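Beta-galactosidase (Bacillus circulans subsp. alkalophilus, PDB 3TTY) hydrolyses terminal beta-D-galactose residues off beta-galactosides, with a TIM-barrel domain that holds galactose in its pocket and a trimeric assembly. Local coordinates at residues Trp182-Ser185 against His189-Tyr192; Met235-Leu240 against Ile247-Asn252; Gln581-Ala586 against Cys602-Val607. All blocks are in the same frame, centred on the assembly; numbering follows the deposited sequence.

Contact 1 (Trp182-Ser185 against His189-Tyr192); sequences WNTS and HTFY
The carbonyl of Thr184 turns back on the start of 189-192: its O accepts from His189 N at 2.8 Å, weak because the N-H points well off the oxygen (127°). Neither segment is regular helix or strand; the chain has just left helix 175-181 through a Schellman motif, with Asn183 at positive phi. Thr184 CB rests 3.4 Å from His189 O, and its methyl CG2 lies 4.0 Å from Phe191 CD2. With OG1 set between backbone N and carbonyl carbon (chi1 65°), the hydroxyl faces Thr190, while Asn179 OD1, in the preceding helix, accepts a hydrogen bond from it. A water 2.8 Å from Thr190 OG1 is held weakly by the Thr184 hydroxyl. The Trp182 ring is met at its edge, in plane, by Phe191 CE2, 3.9 Å from Trp182 CE3. A valine in place of Thr184 would probably leave Asn179 OD1 without its donor and the water bound to Thr190 alone of the two threonines. The His189 ring, bonded through NE2 to Glu205, meets Phe108 of a second subunit with planes at about 45°. The weak backbone bond thus shares the work with apolar packing and one water, in a loop built into the subunit interface.

Contact 2 (Met235-Leu240 against Ile247-Asn252); sequences MERDEL and IPVTTN
Val249 CG1 is the point where strand meets helix: this one methyl lies 4.1 Å from Leu240 CD1 and 4.2 Å from Arg237 CG. No hydrogen bond crosses between the two segments, so the contact is apolar, with the aliphatic root of an arginine serving as part of the greasy surface. Val249 CG1 stands anti to the backbone N (chi1 -177°), which carries it out from the strand to where Arg237 and Leu240, one helical turn apart, present their side chains. The Arg237 side chain crosses that of Val249 at about a right angle, then bends at chi3 (75°) and takes its charge away from the valine.

There the guanidinium turns side-on to its helix neighbour Asp238. Arg237 NE and NH2 both reach Asp238 OD1, NH2 at 3.0 Å, with the oxygen lying in the guanidinium plane. Both nitrogens approach from the same face of the carboxylate, and NE comes in 41° above its plane. The remaining nitrogen, NH1, forms a salt bridge to Glu268, so the group is held from two directions and its rotation is restricted.

On the strand side, Asp270 receives the Val249 backbone N-H, and farther along Asn252 touches the bound galactose and bonds to Asn149 and Glu150, also of the pocket. Helix 215-243 thus packs on the outer side of the barrel's strands and leads through a short loop into strand 249-253, which runs between parallel strands 142-146 and 273-275; Trp145 of the former touches Leu240, while Glu236 and Glu239 pack on helix 119-135.

Contact 3 (Gln581-Ala586 against Cys602-Val607); sequences QSYYVA and CEEQGV
A tyrosine hydroxyl and a glutamate carboxylate carry this strand-to-helix contact across backbones that stay far apart, the nearest CA atoms, those of Gln581 and Glu604, lying at 9.9 Å. Tyr583 OH donates to Glu604 OE1 at 2.7 Å, reaching it on the syn side and 21° out of the carboxylate plane. The two side chains come from opposite directions, and OE1 lies at the ring's edge, near its plane, with ring and carboxylate turned 62° apart. Glu604 spans the distance because CG is anti to the backbone N (chi1 -178°) and the chain runs on extended. Its other oxygen, OE2, forms a salt bridge with Arg574 NH2 and lies 3.6 Å from Gln581 CG, which slides past it. Arg574 NE also bonds to Tyr583 OH, so the arginine of strand 570-577 serves both partners. Gln605 is anchored by Gly479 O and Lys454. The helix ends here in a Schellman motif: Val607 N bonds to Cys602 O at 2.6 Å and Gly606 N to Glu603 O. Tyrosine, glutamate and arginine therefore form a closed polar triangle tying the end of helix 591-604 to strand 580-585 of the trimerisation domain, and the arginine probably stabilises the carboxylate as an anion.

Contacts 1 and 2 belong to the same catalytic domain, whereas contact 3 joins a strand and a helix of the trimerisation domain; none touches another, and centres stand about 40 to 43 Å apart. Contact 2 is in the barrel wall, the nearest of the three to the chain's centre at about 20 Å, and works by aliphatic packing with charges turned aside. Contact 1 is buried too, yet lies about 35 Å from that centre, where a second subunit packs on its loop; it mixes a weak backbone bond, water and aromatic groups. Contact 3, partly buried, relies on a charged hydrogen-bond network. Contacts 2 and 3 each pair a helix with a strand; contact 1 has neither.

Contact 1 (Trp182-Ser185 against His189-Tyr192)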
loop_
_atom_site.group_PDB
_atom_site.type_symbol
_atom_site.label_atom_id
_atom_site.label_comp_id
_atom_site.label_asym_id
_atom_site.label_seq_id
_atom_site.Cartn_x
_atom_site.Cartn_y
_atom_site.Cartn_z
ATOM N N TRP A 182 15.557 28.935 2.246
ATOM C CA TRP A 182 15.429 27.487 2.078
ATOM C C TRP A 182 16.460 26.696 2.871
ATOM O O TRP A 182 16.432 25.464 2.873
ATOM C CB TRP A 182 15.550 27.107 0.597
ATOM C CG TRP A 182 14.296 27.305 -0.190
ATOM C CD1 TRP A 182 13.103 27.757 0.280
ATOM C CD2 TRP A 182 14.102 27.034 -1.587
ATOM N NE1 TRP A 182 12.182 27.801 -0.736
ATOM C CE2 TRP A 182 12.765 27.349 -1.890
ATOM C CE3 TRP A 182 14.930 26.565 -2.607
ATOM C CZ2 TRP A 182 12.230 27.202 -3.167
ATOM C CZ3 TRP A 182 14.403 26.425 -3.875
ATOM C CH2 TRP A 182 13.061 26.738 -4.142
ATOM N N ASN A 183 17.373 27.405 3.530
ATOM C CA ASN A 183 18.491 26.783 4.254
ATOM C C ASN A 183 19.347 25.826 3.401
ATOM O O ASN A 183 19.692 24.730 3.825
ATOM C CB ASN A 183 17.990 26.065 5.504
ATOM C CG ASN A 183 18.984 26.146 6.642
ATOM O OD1 ASN A 183 19.484 27.230 6.953
ATOM N ND2 ASN A 183 19.318 25.001 7.233
ATOM N N THR A 184 19.705 26.252 2.201
ATOM C CA THR A 184 20.311 25.339 1.248
ATOM C C THR A 184 21.759 24.943 1.563
ATOM O O THR A 184 22.335 24.119 0.858
ATOM C CB THR A 184 20.244 25.894 -0.176
ATOM O OG1 THR A 184 21.035 27.085 -0.258
ATOM C CG2 THR A 184 18.804 26.215 -0.556
ATOM N N SER A 185 22.365 25.519 2.598
ATOM C CA SER A 185 23.699 25.047 2.975
ATOM C C SER A 185 23.603 23.621 3.524
ATOM O O SER A 185 24.600 22.894 3.557
ATOM C CB SER A 185 24.381 25.983 3.963
ATOM O OG SER A 185 23.723 25.946 5.208
ATOM N N HIS A 189 22.969 21.984 -0.878
ATOM C CA HIS A 189 21.872 22.362 -1.765
ATOM C C HIS A 189 22.007 23.758 -2.377
ATOM O O HIS A 189 21.085 24.241 -3.044
ATOM C CB HIS A 189 20.528 22.195 -1.064
ATOM C CG HIS A 189 19.830 20.926 -1.429
ATOM N ND1 HIS A 189 20.443 19.693 -1.362
ATOM C CD2 HIS A 189 18.583 20.698 -1.901
ATOM C CE1 HIS A 189 19.602 18.757 -1.758
ATOM N NE2 HIS A 189 18.465 19.343 -2.095
ATOM N N THR A 190 23.166 24.388 -2.181
ATOM C CA THR A 190 23.393 25.735 -2.689
ATOM C C THR A 190 23.031 25.867 -4.170
ATOM O O THR A 190 23.528 25.130 -5.028
ATOM C CB THR A 190 24.855 26.185 -2.478
ATOM O OG1 THR A 190 25.226 25.946 -1.120
ATOM C CG2 THR A 190 25.024 27.671 -2.808
ATOM N N PHE A 191 22.153 26.814 -4.459
ATOM C CA PHE A 191 21.820 27.127 -5.837
ATOM C C PHE A 191 22.638 28.303 -6.367
ATOM O O PHE A 191 22.713 29.344 -5.722
ATOM C CB PHE A 191 20.331 27.426 -5.933
ATOM C CG PHE A 191 19.480 26.224 -5.713
ATOM C CD1 PHE A 191 19.469 25.201 -6.643
ATOM C CD2 PHE A 191 18.723 26.096 -4.570
ATOM C CE1 PHE A 191 18.705 24.078 -6.442
ATOM C CE2 PHE A 191 17.960 24.963 -4.362
ATOM C CZ PHE A 191 17.953 23.959 -5.308
ATOM N N TYR A 192 23.245 28.138 -7.539
ATOM C CA TYR A 192 24.011 29.218 -8.154
ATOM C C TYR A 192 23.288 29.810 -9.353
ATOM O O TYR A 192 23.717 30.817 -9.908
ATOM C CB TYR A 192 25.405 28.743 -8.570
ATOM C CG TYR A 192 26.324 28.469 -7.408
ATOM C CD1 TYR A 192 26.840 29.514 -6.650
ATOM C CD2 TYR A 192 26.674 27.164 -7.058
ATOM C CE1 TYR A 192 27.690 29.276 -5.571
ATOM C CE2 TYR A 192 27.520 26.911 -5.982
ATOM C CZ TYR A 192 28.031 27.979 -5.245
ATOM O OH TYR A 192 28.872 27.754 -4.178
HETATM O O HOH W 1 24.233 27.976 0.589
#

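Contact 2 (Met235-Leu240 against Ile247-Asn252)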
loop_
_atom_site.group_PDB
_atom_site.type_symbol
_atom_site.label_atom_id
_atom_site.label_comp_id
_atom_site.label_asym_id
_atom_site.label_seq_id
_atom_site.Cartn_x
_atom_site.Cartn_y
_atom_site.Cartn_z
ATOM N N MET A 235 -8.469 35.215 -13.951
ATOM C CA MET A 235 -8.471 35.475 -15.375
ATOM C C MET A 235 -9.887 35.366 -15.956
ATOM O O MET A 235 -10.285 36.203 -16.763
ATOM C CB MET A 235 -7.514 34.526 -16.097
ATOM C CG MET A 235 -7.582 34.621 -17.612
ATOM S SD MET A 235 -6.820 33.194 -18.434
ATOM C CE MET A 235 -8.084 31.933 -18.201
ATOM N N GLU A 236 -10.640 34.342 -15.556
ATOM C CA GLU A 236 -12.002 34.163 -16.080
ATOM C C GLU A 236 -12.959 35.168 -15.444
ATOM O O GLU A 236 -13.780 35.791 -16.123
ATOM C CB GLU A 236 -12.509 32.725 -15.870
ATOM C CG GLU A 236 -11.859 31.686 -16.786
ATOM C CD GLU A 236 -12.590 30.334 -16.755
ATOM O OE1 GLU A 236 -13.842 30.314 -16.760
ATOM O OE2 GLU A 236 -11.913 29.288 -16.730
ATOM N N ARG A 237 -12.836 35.325 -14.133
ATOM C CA ARG A 237 -13.629 36.287 -13.392
ATOM C C ARG A 237 -13.567 37.640 -14.099
ATOM O O ARG A 237 -14.598 38.257 -14.331
ATOM C CB ARG A 237 -13.113 36.398 -11.954
ATOM C CG ARG A 237 -13.733 37.511 -11.124
ATOM C CD ARG A 237 -12.847 37.862 -9.935
ATOM N NE ARG A 237 -11.691 38.637 -10.353
ATOM C CZ ARG A 237 -10.649 38.919 -9.577
ATOM N NH1 ARG A 237 -10.604 38.478 -8.329
ATOM N NH2 ARG A 237 -9.645 39.640 -10.054
ATOM N N ASP A 238 -12.362 38.087 -14.458
ATOM C CA ASP A 238 -12.191 39.406 -15.076
ATOM C C ASP A 238 -12.870 39.520 -16.442
ATOM O O ASP A 238 -13.478 40.538 -16.760
ATOM C CB ASP A 238 -10.713 39.784 -15.183
ATOM C CG ASP A 238 -10.064 40.049 -13.810
ATOM O OD1 ASP A 238 -10.792 40.225 -12.801
ATOM O OD2 ASP A 238 -8.813 40.085 -13.745
ATOM N N GLU A 239 -12.771 38.474 -17.247
ATOM C CA GLU A 239 -13.403 38.477 -18.561
ATOM C C GLU A 239 -14.927 38.491 -18.413
ATOM O O GLU A 239 -15.620 39.163 -19.163
ATOM C CB GLU A 239 -12.912 37.280 -19.397
ATOM C CG GLU A 239 -13.355 37.271 -20.853
ATOM C CD GLU A 239 -12.819 38.450 -21.677
ATOM O OE1 GLU A 239 -12.011 39.251 -21.154
ATOM O OE2 GLU A 239 -13.214 38.566 -22.860
ATOM N N LEU A 240 -15.434 37.780 -17.414
ATOM C CA LEU A 240 -16.867 37.769 -17.112
ATOM C C LEU A 240 -17.372 39.146 -16.696
ATOM O O LEU A 240 -18.371 39.641 -17.221
ATOM C CB LEU A 240 -17.178 36.762 -15.997
ATOM C CG LEU A 240 -16.980 35.283 -16.333
ATOM C CD1 LEU A 240 -17.243 34.407 -15.121
ATOM C CD2 LEU A 240 -17.874 34.876 -17.501
ATOM N N ILE A 247 -23.136 40.941 -12.299
ATOM C CA ILE A 247 -23.396 39.547 -11.968
ATOM C C ILE A 247 -22.256 39.022 -11.117
ATOM O O ILE A 247 -21.108 39.078 -11.531
ATOM C CB ILE A 247 -23.560 38.661 -13.215
ATOM C CG1 ILE A 247 -24.662 39.221 -14.115
ATOM C CG2 ILE A 247 -23.894 37.241 -12.788
ATOM C CD1 ILE A 247 -25.059 38.314 -15.296
ATOM N N PRO A 248 -22.568 38.509 -9.916
ATOM C CA PRO A 248 -21.532 38.003 -9.003
ATOM C C PRO A 248 -20.857 36.740 -9.535
ATOM O O PRO A 248 -21.441 36.006 -10.336
ATOM C CB PRO A 248 -22.311 37.680 -7.716
ATOM C CG PRO A 248 -23.629 38.353 -7.870
ATOM C CD PRO A 248 -23.913 38.374 -9.340
ATOM N N VAL A 249 -19.636 36.487 -9.083
ATOM C CA VAL A 249 -18.838 35.396 -9.615
ATOM C C VAL A 249 -18.304 34.555 -8.476
ATOM O O VAL A 249 -17.797 35.091 -7.481
ATOM C CB VAL A 249 -17.624 35.923 -10.389
ATOM C CG1 VAL A 249 -16.851 34.756 -11.008
ATOM C CG2 VAL A 249 -18.057 36.936 -11.448
ATOM N N THR A 250 -18.423 33.240 -8.615
ATOM C CA THR A 250 -17.858 32.327 -7.636
ATOM C C THR A 250 -17.209 31.142 -8.333
ATOM O O THR A 250 -17.288 30.996 -9.562
ATOM C CB THR A 250 -18.930 31.813 -6.654
ATOM O OG1 THR A 250 -18.307 31.113 -5.579
ATOM C CG2 THR A 250 -19.915 30.875 -7.356
ATOM N N THR A 251 -16.553 30.306 -7.542
ATOM C CA THR A 251 -16.168 28.976 -7.986
ATOM C C THR A 251 -16.392 28.056 -6.791
ATOM O O THR A 251 -16.482 28.536 -5.665
ATOM C CB THR A 251 -14.709 28.920 -8.538
ATOM O OG1 THR A 251 -14.453 27.611 -9.050
ATOM C CG2 THR A 251 -13.677 29.267 -7.436
ATOM N N ASN A 252 -16.545 26.757 -7.015
ATOM C CA ASN A 252 -16.963 25.888 -5.911
ATOM C C ASN A 252 -15.804 25.210 -5.172
ATOM O O ASN A 252 -15.012 24.472 -5.774
ATOM C CB ASN A 252 -18.053 24.885 -6.338
ATOM C CG ASN A 252 -17.685 24.094 -7.587
ATOM O OD1 ASN A 252 -16.794 24.476 -8.337
ATOM N ND2 ASN A 252 -18.392 22.995 -7.821
#

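Contact 3 (Gln581-Ala586 against Cys602-Val607)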
loop_
_atom_site.group_PDB
_atom_site.type_symbol
_atom_site.label_atom_id
_atom_site.label_comp_id
_atom_site.label_asym_id
_atom_site.label_seq_id
_atom_site.Cartn_x
_atom_site.Cartn_y
_atom_site.Cartn_z
ATOM N N GLN A 581 -5.410 37.075 29.307
ATOM C CA GLN A 581 -4.896 35.812 29.840
ATOM C C GLN A 581 -4.505 34.950 28.664
ATOM O O GLN A 581 -5.171 34.982 27.630
ATOM C CB GLN A 581 -6.010 35.015 30.530
ATOM C CG GLN A 581 -6.679 35.648 31.698
ATOM C CD GLN A 581 -7.611 36.765 31.328
ATOM O OE1 GLN A 581 -7.503 37.854 31.869
ATOM N NE2 GLN A 581 -8.546 36.504 30.425
ATOM N N SER A 582 -3.479 34.127 28.834
ATOM C CA SER A 582 -3.131 33.148 27.815
ATOM C C SER A 582 -2.921 31.774 28.445
ATOM O O SER A 582 -2.343 31.647 29.528
ATOM C CB SER A 582 -1.896 33.576 27.017
ATOM O OG SER A 582 -0.735 33.543 27.828
ATOM N N TYR A 583 -3.415 30.748 27.755
ATOM C CA TYR A 583 -3.372 29.379 28.246
ATOM C C TYR A 583 -2.573 28.501 27.297
ATOM O O TYR A 583 -2.854 28.440 26.104
ATOM C CB TYR A 583 -4.799 28.827 28.378
ATOM C CG TYR A 583 -5.636 29.492 29.453
ATOM C CD1 TYR A 583 -5.687 28.967 30.741
ATOM C CD2 TYR A 583 -6.377 30.636 29.182
ATOM C CE1 TYR A 583 -6.450 29.556 31.726
ATOM C CE2 TYR A 583 -7.133 31.239 30.167
ATOM C CZ TYR A 583 -7.163 30.691 31.439
ATOM O OH TYR A 583 -7.919 31.276 32.425
ATOM N N TYR A 584 -1.576 27.813 27.830
ATOM C CA TYR A 584 -0.778 26.901 27.032
ATOM C C TYR A 584 -1.119 25.467 27.407
ATOM O O TYR A 584 -1.038 25.092 28.574
ATOM C CB TYR A 584 0.699 27.158 27.280
ATOM C CG TYR A 584 1.631 26.522 26.280
ATOM C CD1 TYR A 584 2.046 27.221 25.155
ATOM C CD2 TYR A 584 2.121 25.234 26.469
ATOM C CE1 TYR A 584 2.911 26.651 24.237
ATOM C CE2 TYR A 584 2.992 24.647 25.544
ATOM C CZ TYR A 584 3.383 25.367 24.437
ATOM O OH TYR A 584 4.245 24.824 23.512
ATOM N N VAL A 585 -1.505 24.668 26.416
ATOM C CA VAL A 585 -1.875 23.273 26.654
ATOM C C VAL A 585 -0.786 22.387 26.081
ATOM O O VAL A 585 -0.709 22.212 24.856
ATOM C CB VAL A 585 -3.229 22.921 25.984
ATOM C CG1 VAL A 585 -3.651 21.512 26.358
ATOM C CG2 VAL A 585 -4.305 23.926 26.388
ATOM N N ALA A 586 0.046 21.822 26.957
ATOM C CA ALA A 586 1.298 21.182 26.528
ATOM C C ALA A 586 1.154 19.790 25.932
ATOM O O ALA A 586 2.142 19.180 25.546
ATOM C CB ALA A 586 2.321 21.162 27.674
ATOM N N CYS A 602 -14.792 30.163 28.833
ATOM C CA CYS A 602 -16.000 30.906 28.472
ATOM C C CYS A 602 -16.623 31.630 29.678
ATOM O O CYS A 602 -17.033 32.788 29.578
ATOM C CB CYS A 602 -17.033 29.990 27.796
ATOM S SG CYS A 602 -16.519 29.324 26.176
ATOM N N GLU A 603 -16.702 30.955 30.816
ATOM C CA GLU A 603 -17.238 31.605 32.007
ATOM C C GLU A 603 -16.373 32.808 32.368
ATOM O O GLU A 603 -16.885 33.864 32.719
ATOM C CB GLU A 603 -17.316 30.646 33.197
ATOM C CG GLU A 603 -17.924 31.294 34.439
ATOM C CD GLU A 603 -17.803 30.439 35.699
ATOM O OE1 GLU A 603 -18.137 30.949 36.794
ATOM O OE2 GLU A 603 -17.375 29.265 35.599
ATOM N N GLU A 604 -15.058 32.641 32.271
ATOM C CA GLU A 604 -14.121 33.701 32.630
ATOM C C GLU A 604 -14.429 34.971 31.856
ATOM O O GLU A 604 -14.343 36.068 32.389
ATOM C CB GLU A 604 -12.696 33.255 32.331
ATOM C CG GLU A 604 -11.633 34.263 32.699
ATOM C CD GLU A 604 -10.246 33.668 32.597
ATOM O OE1 GLU A 604 -10.041 32.828 31.689
ATOM O OE2 GLU A 604 -9.372 34.017 33.420
ATOM N N GLN A 605 -14.797 34.809 30.592
ATOM C CA GLN A 605 -15.064 35.942 29.730
ATOM C C GLN A 605 -16.559 36.219 29.658
ATOM O O GLN A 605 -17.023 36.983 28.803
ATOM C CB GLN A 605 -14.488 35.675 28.333
ATOM C CG GLN A 605 -12.961 35.753 28.281
ATOM C CD GLN A 605 -12.462 37.189 28.245
ATOM O OE1 GLN A 605 -13.250 38.136 28.254
ATOM N NE2 GLN A 605 -11.153 37.357 28.180
ATOM N N GLY A 606 -17.313 35.596 30.557
ATOM C CA GLY A 606 -18.752 35.784 30.598
ATOM C C GLY A 606 -19.478 35.344 29.333
ATOM O O GLY A 606 -20.513 35.906 28.985
ATOM N N VAL A 607 -18.951 34.347 28.629
ATOM C CA VAL A 607 -19.651 33.854 27.443
ATOM C C VAL A 607 -20.390 32.571 27.774
ATOM O O VAL A 607 -19.869 31.713 28.469
ATOM C CB VAL A 607 -18.728 33.718 26.202
ATOM C CG1 VAL A 607 -17.321 33.408 26.615
ATOM C CG2 VAL A 607 -19.269 32.683 25.224
#